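Local coordinates for protein ebony (Drosophila melanogaster, PDB 6DYM) that probably joins beta-alanine to biogenic amines such as dopamine and histamine, this chain being the C-terminal condensation domain of the synthetase, at residues Glu146-Ala151 and Asp173-Lys178. Residues are numbered along the deposited sequence; the frame is centred on the assembly and turned at random.
Sequences EVLRVA and DVYHYK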
ATOM      1  N   GLU A 146      -5.876  12.170  -4.428  1.00 24.74           N
ATOM      2  CA  GLU A 146      -4.579  12.829  -4.545  1.00 27.17           C
ATOM      3  C   GLU A 146      -3.526  11.943  -5.199  1.00 26.74           C
ATOM      4  O   GLU A 146      -2.623  12.459  -5.867  1.00 24.77           O
ATOM      5  CB  GLU A 146      -4.094  13.293  -3.173  1.00 31.43           C
ATOM      6  CG  GLU A 146      -4.838  14.518  -2.655  1.00 42.36           C
ATOM      7  CD  GLU A 146      -4.781  15.681  -3.632  1.00 49.37           C
ATOM      8  OE1 GLU A 146      -3.659  16.148  -3.936  1.00 39.29           O
ATOM      9  OE2 GLU A 146      -5.856  16.120  -4.102  1.00 51.98           O
ATOM     10  N   VAL A 147      -3.602  10.624  -5.018  1.00 27.87           N
ATOM     11  CA  VAL A 147      -2.674   9.745  -5.727  1.00 26.04           C
ATOM     12  C   VAL A 147      -2.862   9.897  -7.233  1.00 31.27           C
ATOM     13  O   VAL A 147      -1.888   9.978  -7.993  1.00 29.76           O
ATOM     14  CB  VAL A 147      -2.851   8.287  -5.267  1.00 27.11           C
ATOM     15  CG1 VAL A 147      -2.070   7.345  -6.171  1.00 31.94           C
ATOM     16  CG2 VAL A 147      -2.383   8.131  -3.828  1.00 25.90           C
ATOM     17  N   LEU A 148      -4.118   9.969  -7.682  1.00 31.11           N
ATOM     18  CA  LEU A 148      -4.395  10.228  -9.093  1.00 34.20           C
ATOM     19  C   LEU A 148      -3.749  11.532  -9.547  1.00 34.71           C
ATOM     20  O   LEU A 148      -3.134  11.587 -10.618  1.00 34.53           O
ATOM     21  CB  LEU A 148      -5.910  10.259  -9.330  1.00 31.27           C
ATOM     22  CG  LEU A 148      -6.650   8.918  -9.209  1.00 46.79           C
ATOM     23  CD1 LEU A 148      -8.163   9.084  -9.038  1.00 44.48           C
ATOM     24  CD2 LEU A 148      -6.338   8.008 -10.392  1.00 39.43           C
ATOM     25  N   ARG A 149      -3.861  12.585  -8.733  1.00 32.83           N
ATOM     26  CA  ARG A 149      -3.295  13.882  -9.096  1.00 31.03           C
ATOM     27  C   ARG A 149      -1.778  13.816  -9.219  1.00 32.91           C
ATOM     28  O   ARG A 149      -1.195  14.405 -10.138  1.00 36.05           O
ATOM     29  CB  ARG A 149      -3.695  14.933  -8.061  1.00 35.16           C
ATOM     30  CG  ARG A 149      -3.648  16.361  -8.567  1.00 46.35           C
ATOM     31  CD  ARG A 149      -3.596  17.355  -7.416  1.00 45.67           C
ATOM     32  NE  ARG A 149      -2.410  17.158  -6.589  1.00 47.69           N
ATOM     33  CZ  ARG A 149      -1.205  17.627  -6.894  1.00 57.00           C
ATOM     34  NH1 ARG A 149      -1.030  18.323  -8.009  1.00 56.96           N
ATOM     35  NH2 ARG A 149      -0.177  17.399  -6.085  1.00 55.35           N
ATOM     36  N   VAL A 150      -1.118  13.128  -8.285  1.00 31.06           N
ATOM     37  CA  VAL A 150       0.333  12.992  -8.356  1.00 31.03           C
ATOM     38  C   VAL A 150       0.728  12.255  -9.629  1.00 29.76           C
ATOM     39  O   VAL A 150       1.673  12.646 -10.325  1.00 27.09           O
ATOM     40  CB  VAL A 150       0.860  12.288  -7.091  1.00 33.76           C
ATOM     41  CG1 VAL A 150       2.339  11.908  -7.246  1.00 30.20           C
ATOM     42  CG2 VAL A 150       0.645  13.174  -5.869  1.00 30.76           C
ATOM     43  N   ALA A 151      -0.019  11.204  -9.976  1.00 26.24           N
ATOM     44  CA  ALA A 151       0.286  10.420 -11.168  1.00 28.13           C
ATOM     45  C   ALA A 151       0.289  11.285 -12.427  1.00 31.74           C
ATOM     46  O   ALA A 151       1.240  11.237 -13.219  1.00 28.31           O
ATOM     47  CB  ALA A 151      -0.714   9.271 -11.296  1.00 29.78           C
ATOM     48  N   ASP A 173     -12.506  -0.446  -7.135  1.00 22.92           N
ATOM     49  CA  ASP A 173     -13.533  -0.707  -8.141  1.00 22.85           C
ATOM     50  C   ASP A 173     -14.343   0.546  -8.458  1.00 26.55           C
ATOM     51  O   ASP A 173     -14.558   0.869  -9.631  1.00 24.80           O
ATOM     52  CB  ASP A 173     -14.457  -1.827  -7.668  1.00 25.64           C
ATOM     53  CG  ASP A 173     -13.706  -3.113  -7.363  1.00 50.65           C
ATOM     54  OD1 ASP A 173     -12.802  -3.481  -8.147  1.00 55.66           O
ATOM     55  OD2 ASP A 173     -14.017  -3.755  -6.333  1.00 56.71           O
ATOM     56  N   VAL A 174     -14.804   1.270  -7.431  1.00 19.00           N
ATOM     57  CA  VAL A 174     -15.650   2.428  -7.714  1.00 16.59           C
ATOM     58  C   VAL A 174     -14.843   3.604  -8.252  1.00 20.51           C
ATOM     59  O   VAL A 174     -15.424   4.534  -8.827  1.00 21.97           O
ATOM     60  CB  VAL A 174     -16.481   2.840  -6.482  1.00 18.31           C
ATOM     61  CG1 VAL A 174     -17.369   1.687  -6.049  1.00 18.86           C
ATOM     62  CG2 VAL A 174     -15.601   3.305  -5.329  1.00 17.69           C
ATOM     63  N   TYR A 175     -13.519   3.584  -8.105  1.00 21.39           N
ATOM     64  CA  TYR A 175     -12.659   4.564  -8.753  1.00 22.68           C
ATOM     65  C   TYR A 175     -12.225   4.111 -10.142  1.00 21.90           C
ATOM     66  O   TYR A 175     -11.324   4.722 -10.728  1.00 22.10           O
ATOM     67  CB  TYR A 175     -11.436   4.863  -7.879  1.00 22.69           C
ATOM     68  CG  TYR A 175     -11.705   5.943  -6.856  1.00 26.76           C
ATOM     69  CD1 TYR A 175     -11.524   7.287  -7.170  1.00 25.59           C
ATOM     70  CD2 TYR A 175     -12.183   5.624  -5.592  1.00 25.92           C
ATOM     71  CE1 TYR A 175     -11.782   8.280  -6.240  1.00 25.88           C
ATOM     72  CE2 TYR A 175     -12.448   6.611  -4.657  1.00 24.84           C
ATOM     73  CZ  TYR A 175     -12.247   7.937  -4.986  1.00 27.69           C
ATOM     74  OH  TYR A 175     -12.514   8.923  -4.056  1.00 26.77           O
ATOM     75  N   HIS A 176     -12.848   3.050 -10.665  1.00 21.92           N
ATOM     76  CA  HIS A 176     -12.653   2.567 -12.035  1.00 30.38           C
ATOM     77  C   HIS A 176     -11.249   2.016 -12.278  1.00 23.61           C
ATOM     78  O   HIS A 176     -10.711   2.126 -13.384  1.00 25.67           O
ATOM     79  CB  HIS A 176     -12.993   3.656 -13.054  1.00 27.83           C
ATOM     80  CG  HIS A 176     -14.350   4.244 -12.846  1.00 24.58           C
ATOM     81  ND1 HIS A 176     -14.545   5.552 -12.453  1.00 33.40           N
ATOM     82  CD2 HIS A 176     -15.580   3.688 -12.929  1.00 22.14           C
ATOM     83  CE1 HIS A 176     -15.840   5.781 -12.328  1.00 29.08           C
ATOM     84  NE2 HIS A 176     -16.491   4.666 -12.609  1.00 25.62           N
ATOM     85  N   TYR A 177     -10.647   1.411 -11.261  1.00 22.47           N
ATOM     86  CA  TYR A 177      -9.452   0.614 -11.491  1.00 21.48           C
ATOM     87  C   TYR A 177      -9.827  -0.658 -12.234  1.00 26.91           C
ATOM     88  O   TYR A 177     -10.863  -1.275 -11.960  1.00 25.79           O
ATOM     89  CB  TYR A 177      -8.779   0.254 -10.171  1.00 17.28           C
ATOM     90  CG  TYR A 177      -7.908   1.341  -9.599  1.00 18.74           C
ATOM     91  CD1 TYR A 177      -8.464   2.444  -8.954  1.00 24.41           C
ATOM     92  CD2 TYR A 177      -6.526   1.267  -9.696  1.00 18.97           C
ATOM     93  CE1 TYR A 177      -7.661   3.443  -8.420  1.00 25.53           C
ATOM     94  CE2 TYR A 177      -5.712   2.262  -9.167  1.00 20.22           C
ATOM     95  CZ  TYR A 177      -6.285   3.345  -8.534  1.00 26.17           C
ATOM     96  OH  TYR A 177      -5.483   4.332  -8.008  1.00 28.22           O
ATOM     97  N   LYS A 178      -8.985  -1.047 -13.183  1.00 21.09           N
ATOM     98  CA  LYS A 178      -9.168  -2.303 -13.893  1.00 24.26           C
ATOM     99  C   LYS A 178      -8.613  -3.451 -13.058  1.00 26.56           C
ATOM    100  O   LYS A 178      -7.516  -3.350 -12.500  1.00 23.89           O
ATOM    101  CB  LYS A 178      -8.477  -2.238 -15.256  1.00 24.09           C
ATOM    102  CG  LYS A 178      -9.022  -3.202 -16.286  1.00 44.44           C
ATOM    103  CD  LYS A 178      -7.962  -3.554 -17.315  1.00 42.68           C
ATOM    104  CE  LYS A 178      -8.558  -3.690 -18.708  1.00 49.19           C
ATOM    105  NZ  LYS A 178      -8.778  -2.362 -19.353  1.00 58.68           N
TER
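With CG opposite the backbone carbonyl carbon (chi1 -70°) and CD1 extended away from CA (chi2 163°), Leu-148 points from helix 133-153 toward two tyrosines, Tyr-175 and Tyr-177. The mixed sheet and flanking helices resemble a GNAT (acyltransferase) fold; here helix 133-153, packed on strands 62-66, 119-127 and 158-163, meets the turn that leads from helix 166-174 into edge strand 178-184. There His-176, at positive phi (67°), is the C-prime residue of a Schellman motif, with Tyr-177 N bonded back to Ala-172 O and His-176 N to Asp-173 O (3.0 Å); the tyrosines flanking it reach back to the longer helix.

No hydrogen bond links the two segments. Leu-148 CD1 approaches the Tyr-175 ring obliquely, 4.2 Å from CD1, whereas CD2 lies 4.5 Å from Tyr-177 OH. The tyrosines also touch one another, Tyr-175 CB lying in the plane of the Tyr-177 ring at its edge, 4.0 Å from CD1 of that ring. Both phenols end on polar groups one turn or more before Leu-148 on helix 133-153: Tyr-175 OH hydrogen-bonds to His-141 ND1 and Tyr-177 OH to Glu-144 OE1. These bonds pin the ring ends to the helix, while Leu-148 CD1 supplies the apolar contact with the Tyr-175 ring. Ile-159 of strand 158-163 and Lys-211 of strand 205-212 also touch Leu-148 and Tyr-177, joining helix, turn and sheet. Elsewhere on the helix, Arg-149 NH1 forms a salt bridge to Glu-153 OE1, and NE makes a salt-bridging hydrogen bond to Glu-146 OE1 at 3.1 Å, on its syn side but tilted out of the carboxylate plane.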